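Local atomic coordinates of stage II sporulation protein Q (Bacillus subtilis, PDB entry 3TUF), a protein that forms, together with SpoIIIAH, a channel between the forespore and the mother cell during sporulation, and takes part in forespore engulfment. Residues A[51-57]-A[81-87]; A[56-60]-A[175-179]; A[110-114]-A[154-158]; A[125-131]-A[164-170]. All coordinates share one frame; numbering follows the deposited sequence.

Interaction 1 of 4, residues A[51-57]-A[81-87]; sequences VSVVKKF and SKGIDLA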
# COMPACT_ATOMS: atom_id res chain seq x y z
N VAL A 51 -4.61 8.75 47.99
CA VAL A 51 -4.40 9.04 46.58
C VAL A 51 -5.67 9.00 45.77
O VAL A 51 -6.66 8.36 46.17
CB VAL A 51 -3.31 8.18 45.89
CG1 VAL A 51 -1.93 8.50 46.52
CG2 VAL A 51 -3.65 6.67 45.95
N SER A 52 -5.62 9.68 44.62
CA SER A 52 -6.68 9.61 43.63
C SER A 52 -6.14 9.22 42.24
O SER A 52 -4.98 9.44 41.94
CB SER A 52 -7.39 10.96 43.55
OG SER A 52 -6.43 11.94 43.22
N VAL A 53 -6.98 8.62 41.40
CA VAL A 53 -6.65 8.38 39.99
C VAL A 53 -6.58 9.73 39.27
O VAL A 53 -7.55 10.45 39.22
CB VAL A 53 -7.77 7.54 39.36
CG1 VAL A 53 -7.51 7.36 37.88
CG2 VAL A 53 -7.90 6.17 40.05
N VAL A 54 -5.42 10.11 38.73
CA VAL A 54 -5.36 11.36 37.93
C VAL A 54 -5.31 11.13 36.41
O VAL A 54 -5.32 12.08 35.63
CB VAL A 54 -4.18 12.22 38.32
CG1 VAL A 54 -4.47 12.85 39.69
CG2 VAL A 54 -2.81 11.38 38.22
N LYS A 55 -5.20 9.87 36.01
CA LYS A 55 -5.44 9.51 34.65
C LYS A 55 -5.90 8.06 34.54
O LYS A 55 -5.40 7.15 35.26
CB LYS A 55 -4.23 9.76 33.77
CG LYS A 55 -4.52 9.53 32.26
CD LYS A 55 -3.19 9.28 31.45
CE LYS A 55 -2.27 10.53 31.46
NZ LYS A 55 -3.09 11.77 31.30
N LYS A 56 -6.88 7.90 33.65
CA LYS A 56 -7.60 6.64 33.40
C LYS A 56 -7.09 5.97 32.12
O LYS A 56 -6.41 6.62 31.30
CB LYS A 56 -9.12 6.91 33.24
CG LYS A 56 -9.82 7.35 34.49
CD LYS A 56 -11.29 7.75 34.12
CE LYS A 56 -11.99 8.41 35.32
NZ LYS A 56 -13.35 8.97 35.00
N PHE A 57 -7.42 4.67 32.00
CA PHE A 57 -7.06 3.85 30.89
C PHE A 57 -7.95 4.31 29.71
O PHE A 57 -9.12 4.52 29.87
CB PHE A 57 -7.35 2.42 31.32
CG PHE A 57 -7.21 1.42 30.23
CD1 PHE A 57 -8.18 1.30 29.25
CD2 PHE A 57 -6.10 0.59 30.18
CE1 PHE A 57 -8.04 0.33 28.18
CE2 PHE A 57 -5.94 -0.37 29.14
CZ PHE A 57 -6.89 -0.51 28.14
N SER A 81 -3.56 6.05 26.97
CA SER A 81 -3.11 5.60 28.31
C SER A 81 -3.37 4.08 28.52
O SER A 81 -4.48 3.67 28.34
CB SER A 81 -3.79 6.41 29.37
OG SER A 81 -3.65 5.73 30.60
N LYS A 82 -2.39 3.24 28.88
CA LYS A 82 -2.64 1.77 28.97
C LYS A 82 -2.81 1.27 30.41
O LYS A 82 -2.73 -0.01 30.77
CB LYS A 82 -1.53 1.01 28.23
CG LYS A 82 -1.62 1.14 26.68
CD LYS A 82 -3.09 0.89 26.15
CE LYS A 82 -3.18 0.48 24.68
NZ LYS A 82 -4.43 -0.28 24.45
N GLY A 83 -3.08 2.30 31.24
CA GLY A 83 -3.29 2.10 32.67
C GLY A 83 -3.82 3.33 33.41
O GLY A 83 -4.27 4.33 32.80
N ILE A 84 -3.78 3.25 34.75
CA ILE A 84 -4.16 4.41 35.54
C ILE A 84 -2.92 5.04 36.15
O ILE A 84 -1.89 4.35 36.37
CB ILE A 84 -5.14 4.02 36.61
CG1 ILE A 84 -4.46 3.04 37.58
CG2 ILE A 84 -6.39 3.42 35.97
CD1 ILE A 84 -5.35 2.35 38.61
N ASP A 85 -3.03 6.35 36.39
CA ASP A 85 -2.05 7.11 37.13
C ASP A 85 -2.65 7.53 38.45
O ASP A 85 -3.72 8.14 38.50
CB ASP A 85 -1.64 8.36 36.38
CG ASP A 85 -0.78 8.04 35.11
OD1 ASP A 85 -0.36 6.83 34.92
OD2 ASP A 85 -0.53 9.00 34.32
N LEU A 86 -1.94 7.23 39.53
CA LEU A 86 -2.39 7.58 40.89
C LEU A 86 -1.48 8.66 41.41
O LEU A 86 -0.24 8.54 41.24
CB LEU A 86 -2.25 6.35 41.79
CG LEU A 86 -3.32 5.34 41.42
CD1 LEU A 86 -2.97 3.92 41.91
CD2 LEU A 86 -4.75 5.84 41.93
N ALA A 87 -2.05 9.71 42.01
CA ALA A 87 -1.20 10.74 42.72
C ALA A 87 -1.90 11.15 44.01
O ALA A 87 -3.13 10.98 44.11
CB ALA A 87 -0.88 11.95 41.85
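Lys55 and Asp85 lie side by side where strands 51-55 and 84-87 pair antiparallel in the main sheet. The lysine CB passes 3.8 Å from Asp85 OD2, and CD rests 3.6 Å from Ser81 CB. The bend at chi3 (-64°) brings CE back beside the aspartate, 3.7 Å from OD2, and a second bend at chi4 turns NZ on to the carbonyl of Leu71 and a salt bridge with Asp160. A lysine suits this place because its aliphatic middle packs while its buried ammonium finds polar mates farther off. Asp85 in turn bonds His166 and Ser161; in peptidase family M23, to which the domain belongs, Ser81 and Asp85 fall at the two ends of the HxxxD metal-binding motif, with serine in place of histidine. Between Val53 and Lys55 the register slips in a classic beta bulge: Val54 N and, weakly, Lys55 N both point to Asp85 O, the former at 2.6 Å. Beyond the bulge, Asp85 N returns a bond to Lys55 O. On the opposite side of the sheet Val53 CG2 meets Leu86 CD2 at 3.7 Å, two branched apolar side chains on a non-hydrogen-bonded pair. Past the strand end, Ser81 O sits over one face of the Phe57 ring, toward its rim.

Interaction 2 of 4, residues A[56-60]-A[175-179]; sequences KFYET and AMNPL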
# COMPACT_ATOMS: atom_id res chain seq x y z
N LYS A 56 -6.88 7.90 33.65
CA LYS A 56 -7.60 6.64 33.40
C LYS A 56 -7.09 5.97 32.12
O LYS A 56 -6.41 6.62 31.30
CB LYS A 56 -9.12 6.91 33.24
CG LYS A 56 -9.82 7.35 34.49
CD LYS A 56 -11.29 7.75 34.12
CE LYS A 56 -11.99 8.41 35.32
NZ LYS A 56 -13.35 8.97 35.00
N PHE A 57 -7.42 4.67 32.00
CA PHE A 57 -7.06 3.85 30.89
C PHE A 57 -7.95 4.31 29.71
O PHE A 57 -9.12 4.52 29.87
CB PHE A 57 -7.35 2.42 31.32
CG PHE A 57 -7.21 1.42 30.23
CD1 PHE A 57 -8.18 1.30 29.25
CD2 PHE A 57 -6.10 0.59 30.18
CE1 PHE A 57 -8.04 0.33 28.18
CE2 PHE A 57 -5.94 -0.37 29.14
CZ PHE A 57 -6.89 -0.51 28.14
N TYR A 58 -7.37 4.47 28.53
CA TYR A 58 -8.13 4.95 27.37
C TYR A 58 -9.24 3.98 26.95
O TYR A 58 -8.99 2.81 26.71
CB TYR A 58 -7.19 5.21 26.19
CG TYR A 58 -7.84 5.96 25.05
CD1 TYR A 58 -8.46 5.28 24.01
CD2 TYR A 58 -7.84 7.35 25.01
CE1 TYR A 58 -9.06 5.96 22.97
CE2 TYR A 58 -8.43 8.04 23.97
CZ TYR A 58 -9.04 7.34 22.95
OH TYR A 58 -9.63 8.02 21.91
N GLU A 59 -10.47 4.49 26.86
CA GLU A 59 -11.59 3.68 26.39
C GLU A 59 -12.18 4.33 25.12
O GLU A 59 -12.51 5.53 25.12
CB GLU A 59 -12.66 3.58 27.49
CG GLU A 59 -12.19 2.97 28.76
CD GLU A 59 -12.39 1.46 28.83
OE1 GLU A 59 -12.02 0.68 27.90
OE2 GLU A 59 -12.90 1.04 29.89
N THR A 60 -12.28 3.56 24.03
CA THR A 60 -12.64 4.15 22.74
C THR A 60 -14.09 4.67 22.66
O THR A 60 -14.42 5.53 21.80
CB THR A 60 -12.43 3.15 21.55
OG1 THR A 60 -13.61 2.42 21.37
CG2 THR A 60 -11.36 2.12 21.86
N ALA A 175 -2.75 -4.86 27.78
CA ALA A 175 -3.20 -3.96 28.82
C ALA A 175 -4.71 -3.88 28.86
O ALA A 175 -5.33 -3.69 27.85
CB ALA A 175 -2.60 -2.56 28.55
N MET A 176 -5.29 -4.03 30.05
CA MET A 176 -6.74 -3.86 30.21
C MET A 176 -6.99 -2.80 31.21
O MET A 176 -6.08 -2.42 31.95
CB MET A 176 -7.31 -5.14 30.73
CG MET A 176 -6.73 -6.26 29.94
SD MET A 176 -7.32 -7.78 30.60
CE MET A 176 -9.05 -7.72 30.01
N ASN A 177 -8.21 -2.31 31.27
CA ASN A 177 -8.51 -1.26 32.22
C ASN A 177 -8.34 -1.69 33.69
O ASN A 177 -9.08 -2.55 34.17
CB ASN A 177 -9.91 -0.69 31.99
CG ASN A 177 -10.16 0.56 32.82
OD1 ASN A 177 -9.59 0.76 33.91
ND2 ASN A 177 -11.03 1.42 32.31
N PRO A 178 -7.36 -1.07 34.43
CA PRO A 178 -7.28 -1.48 35.84
C PRO A 178 -8.61 -1.38 36.62
O PRO A 178 -9.04 -2.39 37.23
CB PRO A 178 -6.12 -0.60 36.39
CG PRO A 178 -5.21 -0.39 35.09
CD PRO A 178 -6.27 -0.12 34.07
N LEU A 179 -9.27 -0.23 36.54
CA LEU A 179 -10.50 0.01 37.26
C LEU A 179 -11.51 -1.09 37.10
O LEU A 179 -12.42 -1.24 37.92
CB LEU A 179 -11.11 1.30 36.76
CG LEU A 179 -10.29 2.53 37.16
CD1 LEU A 179 -11.17 3.84 37.11
CD2 LEU A 179 -9.65 2.31 38.52
O HOH W 1 -9.47 3.68 33.93
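OD1 of Asn177, the residue laid against Phe57, is gripped from two directions: water 1 donates to it at 2.9 Å, and the backbone N of Leu179 adds a weak bond. The same water accepts from Phe57 N at 3.0 Å, so one solvent molecule joins the two segments where no direct backbone bond does. The other end of the amide reaches Glu59: ND2 donates to OE2 at 3.1 Å, nearly straight at 163°. The acceptor lies close to the amide plane, yet the donor comes from above the carboxylate, whose plane is turned 64° from that of the amide. Asparagine suits this spot because one short side chain offers both a donor and an acceptor.

Phe57 fills the middle. With its CG anti to the backbone N (chi1 172°), the ring lies flat against the backbone of 176-177, and Asn177 N stands 3.6 Å above the plane, over the centre, on the face turned from Ser81. Asn177 CB makes a CH-pi contact on this face, while Ala175 O lies at the ring edge, 3.6 Å from CZ. Pro178 CD touches Phe57 CB. With an alanine in place of Phe57, the 176-177 backbone would probably lose the flat surface it rests on, and a gap would be likely between Asn177 and Ser81. Tyr58, next along, packs on Thr173 of the SpoIIIAH chain. The contact thus packs the loop that follows strand 51-55 against the outgoing strand of the beta hairpin 165-171/174-176, part of the main antiparallel sheet of the M23-type fold.

Interaction 3 of 4, residues A[110-114]-A[154-158]; sequences DPVLG and KNLYS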
# COMPACT_ATOMS: atom_id res chain seq x y z
N ASP A 110 14.59 3.76 33.70
CA ASP A 110 14.52 4.11 32.29
C ASP A 110 14.61 5.64 32.25
O ASP A 110 13.95 6.32 33.03
CB ASP A 110 13.18 3.72 31.78
CG ASP A 110 13.01 4.03 30.34
OD1 ASP A 110 12.77 5.23 29.96
OD2 ASP A 110 13.12 3.02 29.61
N PRO A 111 15.39 6.20 31.33
CA PRO A 111 15.52 7.69 31.45
C PRO A 111 14.24 8.46 31.10
O PRO A 111 14.08 9.62 31.53
CB PRO A 111 16.64 8.03 30.48
CG PRO A 111 16.56 6.82 29.38
CD PRO A 111 16.18 5.61 30.22
N VAL A 112 13.34 7.82 30.37
CA VAL A 112 12.07 8.45 30.04
C VAL A 112 10.95 8.03 30.99
O VAL A 112 10.17 8.87 31.46
CB VAL A 112 11.68 8.05 28.66
CG1 VAL A 112 10.20 8.48 28.32
CG2 VAL A 112 12.68 8.66 27.72
N LEU A 113 10.86 6.73 31.25
CA LEU A 113 9.82 6.15 32.12
C LEU A 113 10.04 6.25 33.66
O LEU A 113 9.10 6.05 34.44
CB LEU A 113 9.57 4.69 31.70
CG LEU A 113 9.09 4.46 30.25
CD1 LEU A 113 8.74 2.93 29.92
CD2 LEU A 113 7.91 5.40 29.94
N GLY A 114 11.24 6.61 34.13
CA GLY A 114 11.62 6.44 35.57
C GLY A 114 11.91 4.95 35.82
O GLY A 114 12.11 4.14 34.89
N LYS A 154 8.07 11.60 39.58
CA LYS A 154 7.78 12.23 38.30
C LYS A 154 8.63 11.60 37.20
O LYS A 154 9.66 10.92 37.50
CB LYS A 154 8.10 13.73 38.29
CG LYS A 154 7.94 14.50 39.59
CD LYS A 154 8.04 15.94 39.16
CE LYS A 154 8.29 16.95 40.29
NZ LYS A 154 7.01 17.75 40.53
N ASN A 155 8.26 11.95 35.95
CA ASN A 155 8.57 11.24 34.74
C ASN A 155 8.79 12.16 33.62
O ASN A 155 8.17 13.23 33.57
CB ASN A 155 7.29 10.57 34.27
CG ASN A 155 7.53 9.20 33.96
OD1 ASN A 155 8.72 8.76 34.02
ND2 ASN A 155 6.49 8.47 33.67
N LEU A 156 9.52 11.69 32.62
CA LEU A 156 9.54 12.44 31.35
C LEU A 156 8.29 12.15 30.52
O LEU A 156 7.65 13.06 30.01
CB LEU A 156 10.83 12.19 30.57
CG LEU A 156 11.99 13.05 31.13
CD1 LEU A 156 13.33 12.64 30.50
CD2 LEU A 156 11.73 14.59 31.03
N TYR A 157 7.93 10.88 30.48
CA TYR A 157 6.83 10.36 29.68
C TYR A 157 5.47 11.10 29.88
O TYR A 157 4.91 11.67 28.93
CB TYR A 157 6.71 8.87 29.99
CG TYR A 157 6.03 8.05 28.92
CD1 TYR A 157 6.62 7.89 27.65
CD2 TYR A 157 4.83 7.41 29.18
CE1 TYR A 157 6.02 7.12 26.68
CE2 TYR A 157 4.22 6.65 28.22
CZ TYR A 157 4.81 6.51 26.98
OH TYR A 157 4.17 5.74 26.04
N SER A 158 4.97 11.12 31.11
CA SER A 158 3.78 11.88 31.37
C SER A 158 4.07 12.96 32.39
O SER A 158 3.82 12.78 33.55
CB SER A 158 2.64 10.94 31.84
OG SER A 158 3.15 9.75 32.45
O HOH W 2 11.95 10.04 33.50
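Leu113 and Tyr157 run side by side, pointing the same way, and one methyl of the leucine covers the phenol. CD2 of Leu113 stands 3.7 Å from the centroid of the Tyr157 ring, 24° off its normal, a CH-pi contact displaced toward CG. Val112 comes at a slant instead: its CG1, placed anti to the backbone N (chi1 170°), meets Tyr157 CD1 at 3.7 Å. Two branched aliphatic residues in succession can therefore hold a single broad aromatic, one over its face and one obliquely.

Backbone bonds join the same residues. Tyr157 N donates to Val112 O at 3.2 Å, from well above the carbonyl plane, and Leu156 N adds a weak bond to the same oxygen. Water 2 donates to Pro111 O and accepts from Leu156 N. Segment 110-114 is the tight connection of the beta hairpin between strands 102-110 and 116-120, shaped by an Asx turn: Asp110 OD1 accepts from Val112 N and from Leu113 N, each at 2.7 Å. Proline, with no N-H to satisfy, fits the start of such a turn, and Gly114 takes a positive phi of 76°.

Asn155 pushes its amide in beside the carbonyls of Val112 and Leu113, although which end of the amide faces them is doubtful. Were Asn155 an alanine, the carbonyls of Val112 and Leu113 would probably lose this polar neighbour, with a gap toward Ser131 and His164. Leu113 and Tyr157 both also lean on Gln130 of strand 125-132, while Leu156 CD1 lies 3.3 Å from Pro111 O at the more exposed border.

Interaction 4 of 4, residues A[125-131]-A[164-170]; sequences LSTVYQS and HVHFEIR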
# COMPACT_ATOMS: atom_id res chain seq x y z
N LEU A 125 -0.97 -13.36 33.28
CA LEU A 125 -1.28 -12.09 33.94
C LEU A 125 -0.00 -11.43 34.48
O LEU A 125 0.96 -12.10 34.85
CB LEU A 125 -2.23 -12.34 35.10
CG LEU A 125 -3.49 -11.53 35.22
CD1 LEU A 125 -3.76 -11.45 36.71
CD2 LEU A 125 -3.37 -10.16 34.68
N SER A 126 0.01 -10.11 34.56
CA SER A 126 1.16 -9.45 35.13
C SER A 126 0.84 -7.97 35.33
O SER A 126 -0.08 -7.43 34.70
CB SER A 126 2.34 -9.64 34.18
OG SER A 126 2.10 -8.88 33.03
N THR A 127 1.57 -7.32 36.22
CA THR A 127 1.31 -5.91 36.51
C THR A 127 2.53 -5.06 36.33
O THR A 127 3.66 -5.53 36.51
CB THR A 127 0.83 -5.69 37.96
OG1 THR A 127 1.46 -6.63 38.85
CG2 THR A 127 -0.63 -5.82 38.02
N VAL A 128 2.30 -3.79 36.05
CA VAL A 128 3.40 -2.87 35.68
C VAL A 128 3.29 -1.60 36.51
O VAL A 128 2.21 -0.97 36.66
CB VAL A 128 3.44 -2.56 34.12
CG1 VAL A 128 4.59 -1.57 33.70
CG2 VAL A 128 3.52 -3.87 33.32
N TYR A 129 4.42 -1.24 37.08
CA TYR A 129 4.48 -0.07 37.91
C TYR A 129 5.63 0.69 37.36
O TYR A 129 6.72 0.11 37.16
CB TYR A 129 4.81 -0.49 39.33
CG TYR A 129 3.97 -1.66 39.79
CD1 TYR A 129 4.27 -2.97 39.37
CD2 TYR A 129 2.86 -1.47 40.64
CE1 TYR A 129 3.52 -4.09 39.78
CE2 TYR A 129 2.06 -2.58 41.06
CZ TYR A 129 2.42 -3.89 40.61
OH TYR A 129 1.67 -4.96 41.01
N GLN A 130 5.42 1.98 37.15
CA GLN A 130 6.33 2.73 36.32
C GLN A 130 6.18 4.16 36.74
O GLN A 130 5.22 4.48 37.38
CB GLN A 130 5.93 2.46 34.86
CG GLN A 130 5.66 3.69 34.05
CD GLN A 130 5.39 3.41 32.59
OE1 GLN A 130 5.59 2.26 32.09
NE2 GLN A 130 4.92 4.48 31.88
N SER A 131 7.14 5.04 36.41
CA SER A 131 7.28 6.40 37.05
C SER A 131 7.84 6.47 38.51
O SER A 131 7.89 7.57 39.13
CB SER A 131 6.05 7.27 36.91
OG SER A 131 6.49 8.64 36.84
N HIS A 164 3.71 10.63 40.56
CA HIS A 164 2.68 9.57 40.51
C HIS A 164 3.18 8.15 40.37
O HIS A 164 4.37 7.93 40.25
CB HIS A 164 1.81 9.80 39.30
CG HIS A 164 2.50 9.51 37.98
ND1 HIS A 164 3.45 10.36 37.42
CD2 HIS A 164 2.36 8.48 37.11
CE1 HIS A 164 3.87 9.86 36.27
NE2 HIS A 164 3.22 8.72 36.06
N VAL A 165 2.28 7.17 40.33
CA VAL A 165 2.70 5.88 39.75
C VAL A 165 1.78 5.55 38.56
O VAL A 165 0.57 5.76 38.65
CB VAL A 165 2.67 4.73 40.80
CG1 VAL A 165 1.26 4.59 41.47
CG2 VAL A 165 3.03 3.42 40.20
N HIS A 166 2.34 5.09 37.44
CA HIS A 166 1.54 4.52 36.39
C HIS A 166 1.38 3.01 36.64
O HIS A 166 2.35 2.31 36.85
CB HIS A 166 2.23 4.71 35.06
CG HIS A 166 1.44 4.19 33.88
ND1 HIS A 166 0.32 4.82 33.40
CD2 HIS A 166 1.64 3.12 33.07
CE1 HIS A 166 -0.15 4.16 32.35
NE2 HIS A 166 0.62 3.12 32.14
N PHE A 167 0.14 2.52 36.61
CA PHE A 167 -0.09 1.14 36.93
C PHE A 167 -0.89 0.41 35.82
O PHE A 167 -1.90 0.93 35.28
CB PHE A 167 -0.86 1.10 38.20
CG PHE A 167 -1.39 -0.24 38.54
CD1 PHE A 167 -0.52 -1.26 38.86
CD2 PHE A 167 -2.74 -0.48 38.52
CE1 PHE A 167 -0.96 -2.53 39.18
CE2 PHE A 167 -3.23 -1.78 38.84
CZ PHE A 167 -2.33 -2.81 39.17
N GLU A 168 -0.48 -0.80 35.50
CA GLU A 168 -1.10 -1.53 34.42
C GLU A 168 -1.29 -2.98 34.80
O GLU A 168 -0.50 -3.52 35.61
CB GLU A 168 -0.20 -1.42 33.18
CG GLU A 168 -0.07 -0.01 32.60
CD GLU A 168 0.81 -0.01 31.36
OE1 GLU A 168 1.22 -1.15 30.97
OE2 GLU A 168 1.09 1.10 30.77
N ILE A 169 -2.36 -3.60 34.27
CA ILE A 169 -2.58 -5.05 34.42
C ILE A 169 -2.63 -5.44 33.00
O ILE A 169 -3.31 -4.73 32.21
CB ILE A 169 -4.00 -5.48 34.95
CG1 ILE A 169 -4.49 -4.57 36.04
CG2 ILE A 169 -4.04 -6.91 35.46
CD1 ILE A 169 -4.97 -3.29 35.41
N ARG A 170 -1.93 -6.53 32.68
CA ARG A 170 -1.83 -7.08 31.34
C ARG A 170 -2.11 -8.57 31.41
O ARG A 170 -1.71 -9.24 32.39
CB ARG A 170 -0.43 -6.87 30.74
CG ARG A 170 0.10 -5.46 30.87
CD ARG A 170 1.28 -5.18 30.04
NE ARG A 170 0.84 -4.22 29.06
CZ ARG A 170 1.45 -3.07 28.81
NH1 ARG A 170 2.60 -2.80 29.47
NH2 ARG A 170 0.92 -2.23 27.90
O HOH W 3 0.70 -10.13 30.96
O HOH W 4 3.92 7.11 33.16
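The His164 ring carries Ser131 CB over one face, 3.2 Å above the plane toward the rim, and has water 4 in plane at its edge. Water 4 accepts from Gln130 NE2 at 3.1 Å and makes a weak bond with His164 NE2. Gln130 lies alongside His166, amide and imidazole planes 35° apart, with CG 3.7 Å from His166 CB. On the other side of the sheet, the one with Thr127 and Ile169, Tyr129 and Phe167 meet obliquely, planes at 45°, CE2 of the tyrosine 3.6 Å from CE1 of the phenylalanine. Thr127 CG2 touches the same CE1, and Tyr129 OH reaches Ser99.

Strands 125-130 and 165-170 are antiparallel, paired by backbone bonds such as Val128 N to Glu168 O at 2.8 Å. On the polar side Val128 CB packs on Glu168 CB. His166 has CG anti to the backbone N (chi1 -178°), directing NE2 to Glu168 OE2, a hydrogen bond modelled doubtfully short. His164 ND1 bonds Gly162 O. In M23 enzymes the HxxxD aspartate and the second HxH histidine bind zinc; here their counterparts Asp85 and His166 bond each other and Ser81 replaces the other ligand, consistent with a site holding no metal in this structure.

Overall arrangement
From the N terminus, strand 51-55 first closes a short loop in interaction 1 by pairing with strand 84-88. The same stretch runs on into interaction 2, whose much longer loop, from 56-60 to 175-179, encloses both later contacts. Those two cross, because the segments come in the order 110-114, 125-131, 154-158, 164-170, so interaction 4 opens before interaction 3 closes. Strand 165-171 lies between 84-88 and 125-132 in the main sheet, linking interactions 1 and 4 directly, while its hairpin partner 174-176 carries interaction 2. Interaction 3 ties two loops together beside Gln130 and Ser131, about 20 Å, centre to centre, from interaction 2.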